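PDB 3TPA: heme-binding protein A from Haemophilus parasuis 29755, which probably binds glutathione, despite its heme-related name, as a family 5 extracellular solute-binding protein serving uptake. Local coordinates for residues 262-268 and 484-490; 229-233 and 245-251; 13-17 and 224-228. The protein carries 1 engineered substitution. All coordinates share one frame; numbering follows the deposited sequence.

Contact 1: residues 262-268 and 484-490; sequences NLLEREG and SINYVPL
L264 and L490 meet methyl to methyl, CD1 to CD1 at 3.5 Å, on one face of an antiparallel strand pair that also carries V488. On the other face L263 spreads its two methyls: CD1 rests on P489, and CD2 lies 3.9 Å from Y487 CD1. E265 runs alongside Y487, its CB 3.6 Å from Y487 CD1. Its chi1 of 57° wedges CG between the backbone N and carbonyl carbon, and the extended chain follows the ring. I485 CG2 lies over one ring face, toward the rim. Beyond the ring, a water joins the polar ends, donating to E265 OE2 and accepting from Y487 OH at 2.5 Å. Mutual backbone bonds link N262 with L490, L264 with V488 and R266 with N486; G268 N to S484 O, 2.7 Å and nearly straight at 176°, ends the series. A second water joins E267 O to N486 ND2, while R266 NH2 turns to G49 O and E267 OE2 to T311. The pair lies inside the mixed six-stranded sheet, between strands 310-312 and 407-413. Helix 249-255 packs on L263, Y487 and P489, and strand 243-244 on V488, P489 and L490.

Contact 2: residues 229-233 and 245-251; sequences AGTRY and DFPNISD
R232 ties its helix to the backbone of D245 and F246 within a beta-alpha-beta crossover: strand 220-225, helix 229-237, then strand 243-244, parallel to the first with strand 9-14 between them. From CB the side chain runs out through CG to CD, which lies 3.7 Å from D245 OD1, and the bend at chi3 (-69°) turns NE toward D245 O, to which it donates at 2.8 Å, the oxygen tilted modestly from the guanidinium plane. D245 OD1 is also near NE, at 3.4 Å, but well out of that plane, so this salt bridge rests on charge alone; carboxylate and guanidinium are almost perpendicular, the two planes 83° apart. NH2 gives F246 O a 2.9 Å bond lying in the guanidinium plane, though it meets the carbonyl from above its own plane. NH1 turns back to T226 O, with a weaker bond to P227 O, while A229 CA sits over the rim of one face. Carbonyls on both sides of the crossover thus fix the rotation of this buried guanidinium.

Farther along, Y233 CD2 comes within 3.4 Å of D251 CG, ring and carboxylate planes inclined by 41°; the tyrosine OH continues to D258. One water bridges the two segments: it accepts from N248 N and donates to A229 O at 2.9 Å and to D251 OD2 at 2.6 Å.

Contact 3: residues 13-17 and 224-228; sequences CIATA and SITPD
I14 and I225 face each other across two neighbouring parallel strands, 9-14 and 220-225, in the mixed five-stranded sheet of this periplasmic-binding-protein fold. Their side chains leave the same face of the sheet and slant across one another, the CD1 methyls 4.2 Å apart. In I14, chi1 of 54° sets CG1 between the backbone N and carbonyl carbon, where it passes near S224 O and over I225 CA. I225 is turned differently: its CG1 heads for the turn after the first strand and lies 3.7 Å from A17 CA, with the A17 methyl close by, while CG2 sits near the carbonyl oxygens of I14 and A15.

The opposite face of the sheet belongs to C13 and S224. C13 SG is held in a disulfide with C241, and just past the second strand T226 OG1 settles beside the cysteine, 3.6 Å from C13 CB.

The backbone bonds of I14 straddle I225, as parallel register requires: I14 N donates to S224 O, and T226 N returns a nearly straight bond to I14 O at 2.7 Å (176°). Where the strands end, P227 CA still approaches A15 O in a CH...O contact of 3.4 Å, and a water that donates to P227 O reaches A15 O only weakly. S224 O takes two donors from opposite faces of its carbonyl plane: I14 N at 3.0 Å, and the T226 hydroxyl OG1 at 2.9 Å.

Overall arrangement
From the N terminus, strand 9-14 is joined, some 200 residues later, by strand 220-225, and contact 3 closes that long loop. The chain passes straight into helix 229-237, and contact 2 closes a short loop that contains C241, the disulfide partner of C13. Helix 249-255 then leads into strand 261-276, which contact 1 joins to strand 478-491 from near the C-terminal end. The three loops follow in series; none nests or crosses. R232 and D245 of contact 2 reach the backbone of contact 3, R232 at T226 and P227, D245 weakly at A15, while P247 and I249 pack against P489 and Y487 of contact 1. Segment 245-251 thus lies between the end of the five-stranded sheet and the six-stranded one, touching both.

Contact 1: residues 262-268 and 484-490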
# COMPACT_ATOMS: atom_id res chain seq x y z
N ASN A 262 22.10 -10.25 -1.84
CA ASN A 262 20.95 -11.10 -1.63
C ASN A 262 19.74 -10.27 -2.07
O ASN A 262 19.23 -9.45 -1.30
CB ASN A 262 20.86 -11.46 -0.15
CG ASN A 262 19.58 -12.20 0.20
OD1 ASN A 262 18.93 -12.82 -0.65
ND2 ASN A 262 19.20 -12.14 1.47
N LEU A 263 19.31 -10.46 -3.32
CA LEU A 263 18.22 -9.67 -3.87
C LEU A 263 16.86 -10.31 -3.55
O LEU A 263 16.51 -11.33 -4.13
CB LEU A 263 18.37 -9.51 -5.39
CG LEU A 263 17.24 -8.68 -6.02
CD1 LEU A 263 17.36 -7.21 -5.63
CD2 LEU A 263 17.22 -8.83 -7.52
N LEU A 264 16.11 -9.71 -2.64
CA LEU A 264 14.76 -10.18 -2.32
C LEU A 264 13.72 -9.52 -3.23
O LEU A 264 13.82 -8.33 -3.54
CB LEU A 264 14.42 -9.90 -0.85
CG LEU A 264 15.38 -10.42 0.22
CD1 LEU A 264 14.97 -9.93 1.60
CD2 LEU A 264 15.44 -11.94 0.19
N GLU A 265 12.72 -10.29 -3.65
CA GLU A 265 11.65 -9.75 -4.50
C GLU A 265 10.30 -10.38 -4.18
O GLU A 265 10.22 -11.50 -3.70
CB GLU A 265 11.95 -9.99 -5.98
CG GLU A 265 12.17 -11.46 -6.33
CD GLU A 265 12.48 -11.64 -7.80
OE1 GLU A 265 13.65 -11.90 -8.13
OE2 GLU A 265 11.56 -11.51 -8.63
N ARG A 266 9.25 -9.62 -4.45
CA ARG A 266 7.89 -10.14 -4.40
C ARG A 266 6.94 -9.15 -5.06
O ARG A 266 7.26 -7.98 -5.22
CB ARG A 266 7.47 -10.44 -2.96
CG ARG A 266 7.43 -9.24 -2.04
CD ARG A 266 6.88 -9.64 -0.68
NE ARG A 266 5.46 -9.97 -0.78
CZ ARG A 266 4.78 -10.63 0.14
NH1 ARG A 266 3.49 -10.87 -0.05
NH2 ARG A 266 5.36 -11.05 1.26
N GLU A 267 5.77 -9.62 -5.44
CA GLU A 267 4.80 -8.78 -6.15
C GLU A 267 4.28 -7.68 -5.25
O GLU A 267 4.09 -7.88 -4.06
CB GLU A 267 3.65 -9.66 -6.68
CG GLU A 267 4.16 -10.77 -7.61
CD GLU A 267 3.06 -11.68 -8.09
OE1 GLU A 267 2.15 -11.99 -7.30
OE2 GLU A 267 3.08 -12.08 -9.27
N GLY A 268 4.09 -6.50 -5.83
CA GLY A 268 3.53 -5.39 -5.09
C GLY A 268 2.03 -5.61 -5.00
O GLY A 268 1.46 -6.34 -5.80
N SER A 484 3.43 -4.94 -10.24
CA SER A 484 4.86 -4.62 -10.23
C SER A 484 5.54 -5.56 -9.26
O SER A 484 4.89 -6.19 -8.42
CB SER A 484 5.09 -3.17 -9.83
OG SER A 484 4.93 -3.02 -8.42
N ILE A 485 6.86 -5.69 -9.38
CA ILE A 485 7.65 -6.43 -8.41
C ILE A 485 8.45 -5.47 -7.53
O ILE A 485 9.09 -4.56 -8.04
CB ILE A 485 8.62 -7.40 -9.08
CG1 ILE A 485 7.86 -8.56 -9.71
CG2 ILE A 485 9.61 -7.93 -8.04
CD1 ILE A 485 8.71 -9.50 -10.52
N ASN A 486 8.42 -5.68 -6.22
CA ASN A 486 9.24 -4.87 -5.33
C ASN A 486 10.55 -5.58 -5.05
O ASN A 486 10.58 -6.80 -4.86
CB ASN A 486 8.52 -4.59 -4.01
CG ASN A 486 7.38 -3.59 -4.17
OD1 ASN A 486 7.52 -2.57 -4.86
ND2 ASN A 486 6.27 -3.86 -3.51
N TYR A 487 11.63 -4.81 -4.99
CA TYR A 487 12.94 -5.37 -4.70
C TYR A 487 13.52 -4.79 -3.43
O TYR A 487 13.44 -3.59 -3.20
CB TYR A 487 13.90 -5.09 -5.85
CG TYR A 487 13.53 -5.75 -7.14
CD1 TYR A 487 13.69 -7.12 -7.30
CD2 TYR A 487 13.00 -5.02 -8.19
CE1 TYR A 487 13.34 -7.74 -8.48
CE2 TYR A 487 12.65 -5.64 -9.40
CZ TYR A 487 12.84 -7.00 -9.53
OH TYR A 487 12.49 -7.64 -10.70
N VAL A 488 14.12 -5.65 -2.62
CA VAL A 488 14.97 -5.19 -1.53
C VAL A 488 16.36 -5.81 -1.70
O VAL A 488 16.59 -6.98 -1.37
CB VAL A 488 14.40 -5.54 -0.14
CG1 VAL A 488 15.40 -5.18 0.94
CG2 VAL A 488 13.08 -4.81 0.11
N PRO A 489 17.30 -5.02 -2.24
CA PRO A 489 18.67 -5.52 -2.42
C PRO A 489 19.44 -5.45 -1.10
O PRO A 489 19.62 -4.36 -0.54
CB PRO A 489 19.27 -4.54 -3.44
CG PRO A 489 18.09 -3.73 -3.98
CD PRO A 489 17.12 -3.69 -2.84
N LEU A 490 19.89 -6.59 -0.61
CA LEU A 490 20.62 -6.66 0.65
C LEU A 490 22.06 -7.09 0.47
O LEU A 490 22.36 -7.92 -0.38
CB LEU A 490 19.96 -7.67 1.59
CG LEU A 490 18.53 -7.45 2.04
CD1 LEU A 490 18.06 -8.69 2.77
CD2 LEU A 490 18.44 -6.21 2.90
O HOH W 1 12.52 -10.14 -11.01
O HOH W 2 5.12 -6.17 -2.19

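Contact 2: residues 229-233 and 245-251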
# COMPACT_ATOMS: atom_id res chain seq x y z
N ALA A 229 21.24 6.19 -7.67
CA ALA A 229 20.94 4.75 -7.73
C ALA A 229 22.18 3.90 -8.02
O ALA A 229 22.36 2.83 -7.42
CB ALA A 229 19.89 4.46 -8.77
N GLY A 230 23.01 4.37 -8.95
CA GLY A 230 24.21 3.65 -9.34
C GLY A 230 25.19 3.57 -8.19
O GLY A 230 25.87 2.56 -7.99
N THR A 231 25.25 4.65 -7.42
CA THR A 231 26.15 4.73 -6.28
C THR A 231 25.69 3.82 -5.14
O THR A 231 26.50 3.15 -4.50
CB THR A 231 26.28 6.19 -5.77
OG1 THR A 231 26.83 7.00 -6.82
CG2 THR A 231 27.18 6.27 -4.54
N ARG A 232 24.39 3.80 -4.89
CA ARG A 232 23.81 2.87 -3.92
C ARG A 232 24.20 1.43 -4.29
O ARG A 232 24.68 0.68 -3.45
CB ARG A 232 22.29 3.02 -3.83
CG ARG A 232 21.80 4.35 -3.21
CD ARG A 232 20.32 4.31 -2.74
NE ARG A 232 19.36 4.23 -3.85
CZ ARG A 232 19.10 5.22 -4.69
NH1 ARG A 232 19.72 6.39 -4.58
NH2 ARG A 232 18.21 5.05 -5.66
N TYR A 233 23.99 1.04 -5.55
CA TYR A 233 24.39 -0.29 -6.00
C TYR A 233 25.87 -0.56 -5.72
O TYR A 233 26.23 -1.54 -5.06
CB TYR A 233 24.10 -0.45 -7.49
CG TYR A 233 24.52 -1.76 -8.13
CD1 TYR A 233 24.64 -2.94 -7.39
CD2 TYR A 233 24.78 -1.82 -9.50
CE1 TYR A 233 25.02 -4.13 -8.00
CE2 TYR A 233 25.15 -3.00 -10.11
CZ TYR A 233 25.27 -4.15 -9.37
OH TYR A 233 25.66 -5.30 -10.02
N ASP A 245 17.54 1.33 -1.30
CA ASP A 245 16.20 1.48 -1.85
C ASP A 245 16.26 1.98 -3.30
O ASP A 245 17.33 2.30 -3.81
CB ASP A 245 15.33 2.38 -0.96
CG ASP A 245 15.77 3.83 -0.95
OD1 ASP A 245 16.86 4.14 -1.48
OD2 ASP A 245 15.03 4.66 -0.37
N PHE A 246 15.10 2.00 -3.94
CA PHE A 246 14.96 2.42 -5.34
C PHE A 246 16.15 2.04 -6.22
O PHE A 246 16.77 2.89 -6.84
CB PHE A 246 14.66 3.93 -5.42
CG PHE A 246 13.35 4.33 -4.77
CD1 PHE A 246 12.15 4.19 -5.44
CD2 PHE A 246 13.32 4.80 -3.47
CE1 PHE A 246 10.93 4.54 -4.82
CE2 PHE A 246 12.12 5.15 -2.85
CZ PHE A 246 10.92 5.02 -3.52
N PRO A 247 16.45 0.74 -6.30
CA PRO A 247 17.48 0.28 -7.24
C PRO A 247 17.07 0.56 -8.69
O PRO A 247 15.92 0.34 -9.05
CB PRO A 247 17.51 -1.23 -7.02
CG PRO A 247 16.12 -1.56 -6.54
CD PRO A 247 15.72 -0.39 -5.69
N ASN A 248 17.99 1.06 -9.52
CA ASN A 248 17.71 1.17 -10.94
C ASN A 248 17.40 -0.20 -11.51
O ASN A 248 18.13 -1.16 -11.28
CB ASN A 248 18.88 1.78 -11.70
CG ASN A 248 18.84 3.30 -11.73
OD1 ASN A 248 17.84 3.92 -11.39
ND2 ASN A 248 19.96 3.90 -12.13
N ILE A 249 16.30 -0.30 -12.25
CA ILE A 249 15.88 -1.58 -12.83
C ILE A 249 16.96 -2.18 -13.73
O ILE A 249 17.09 -3.40 -13.83
CB ILE A 249 14.56 -1.46 -13.61
CG1 ILE A 249 14.10 -2.84 -14.11
CG2 ILE A 249 14.68 -0.47 -14.77
CD1 ILE A 249 13.69 -3.79 -13.00
N SER A 250 17.72 -1.30 -14.39
CA SER A 250 18.83 -1.71 -15.26
C SER A 250 19.85 -2.57 -14.52
O SER A 250 20.55 -3.36 -15.14
CB SER A 250 19.57 -0.47 -15.77
OG SER A 250 18.68 0.49 -16.31
N ASP A 251 19.97 -2.37 -13.21
CA ASP A 251 20.95 -3.06 -12.40
C ASP A 251 20.46 -4.39 -11.83
O ASP A 251 21.24 -5.19 -11.34
CB ASP A 251 21.41 -2.18 -11.22
CG ASP A 251 22.24 -0.99 -11.65
OD1 ASP A 251 23.01 -1.11 -12.63
OD2 ASP A 251 22.13 0.08 -11.00
O HOH W 3 20.98 0.62 -8.72

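Contact 3: residues 13-17 and 224-228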
# COMPACT_ATOMS: atom_id res chain seq x y z
N CYS A 13 20.99 2.63 3.09
CA CYS A 13 21.29 3.72 2.18
C CYS A 13 20.08 4.07 1.38
O CYS A 13 19.62 3.28 0.55
CB CYS A 13 22.45 3.36 1.24
SG CYS A 13 24.00 3.14 2.08
N ILE A 14 19.55 5.27 1.63
CA ILE A 14 18.29 5.69 1.05
C ILE A 14 18.44 6.87 0.09
O ILE A 14 19.33 7.70 0.23
CB ILE A 14 17.28 6.04 2.15
CG1 ILE A 14 17.90 7.06 3.11
CG2 ILE A 14 16.88 4.78 2.90
CD1 ILE A 14 16.91 7.60 4.12
N ALA A 15 17.54 6.94 -0.88
CA ALA A 15 17.64 7.91 -1.97
C ALA A 15 17.34 9.34 -1.55
O ALA A 15 17.98 10.28 -2.03
CB ALA A 15 16.74 7.50 -3.11
N THR A 16 16.36 9.53 -0.67
CA THR A 16 15.99 10.89 -0.26
C THR A 16 15.83 11.03 1.25
O THR A 16 15.54 10.06 1.94
CB THR A 16 14.71 11.34 -0.96
OG1 THR A 16 13.64 10.47 -0.59
CG2 THR A 16 14.87 11.31 -2.49
N ALA A 17 16.00 12.25 1.76
CA ALA A 17 15.89 12.50 3.19
C ALA A 17 14.41 12.41 3.59
O ALA A 17 13.55 12.93 2.88
CB ALA A 17 16.46 13.87 3.52
N SER A 224 21.65 6.36 5.75
CA SER A 224 22.53 7.28 5.04
C SER A 224 21.93 7.73 3.71
O SER A 224 21.71 6.92 2.81
CB SER A 224 23.90 6.65 4.80
OG SER A 224 24.69 7.45 3.94
N ILE A 225 21.67 9.03 3.58
CA ILE A 225 21.08 9.53 2.34
C ILE A 225 22.11 9.49 1.22
O ILE A 225 23.15 10.15 1.27
CB ILE A 225 20.53 10.97 2.47
CG1 ILE A 225 19.29 11.01 3.36
CG2 ILE A 225 20.16 11.52 1.10
CD1 ILE A 225 19.57 10.77 4.82
N THR A 226 21.78 8.71 0.19
CA THR A 226 22.69 8.40 -0.89
C THR A 226 21.89 8.51 -2.16
O THR A 226 21.33 7.52 -2.63
CB THR A 226 23.21 6.97 -0.76
OG1 THR A 226 23.54 6.70 0.61
CG2 THR A 226 24.43 6.74 -1.66
N PRO A 227 21.84 9.71 -2.75
CA PRO A 227 20.85 10.06 -3.77
C PRO A 227 20.95 9.33 -5.11
O PRO A 227 19.93 9.26 -5.80
CB PRO A 227 21.03 11.57 -3.95
CG PRO A 227 22.40 11.85 -3.46
CD PRO A 227 22.69 10.86 -2.38
N ASP A 228 22.11 8.79 -5.47
CA ASP A 228 22.26 8.22 -6.81
C ASP A 228 22.13 6.69 -6.82
O ASP A 228 22.83 5.99 -6.08
CB ASP A 228 23.59 8.65 -7.44
CG ASP A 228 23.68 10.17 -7.67
OD1 ASP A 228 22.63 10.85 -7.82
OD2 ASP A 228 24.83 10.69 -7.71
O HOH W 4 17.40 10.43 -5.33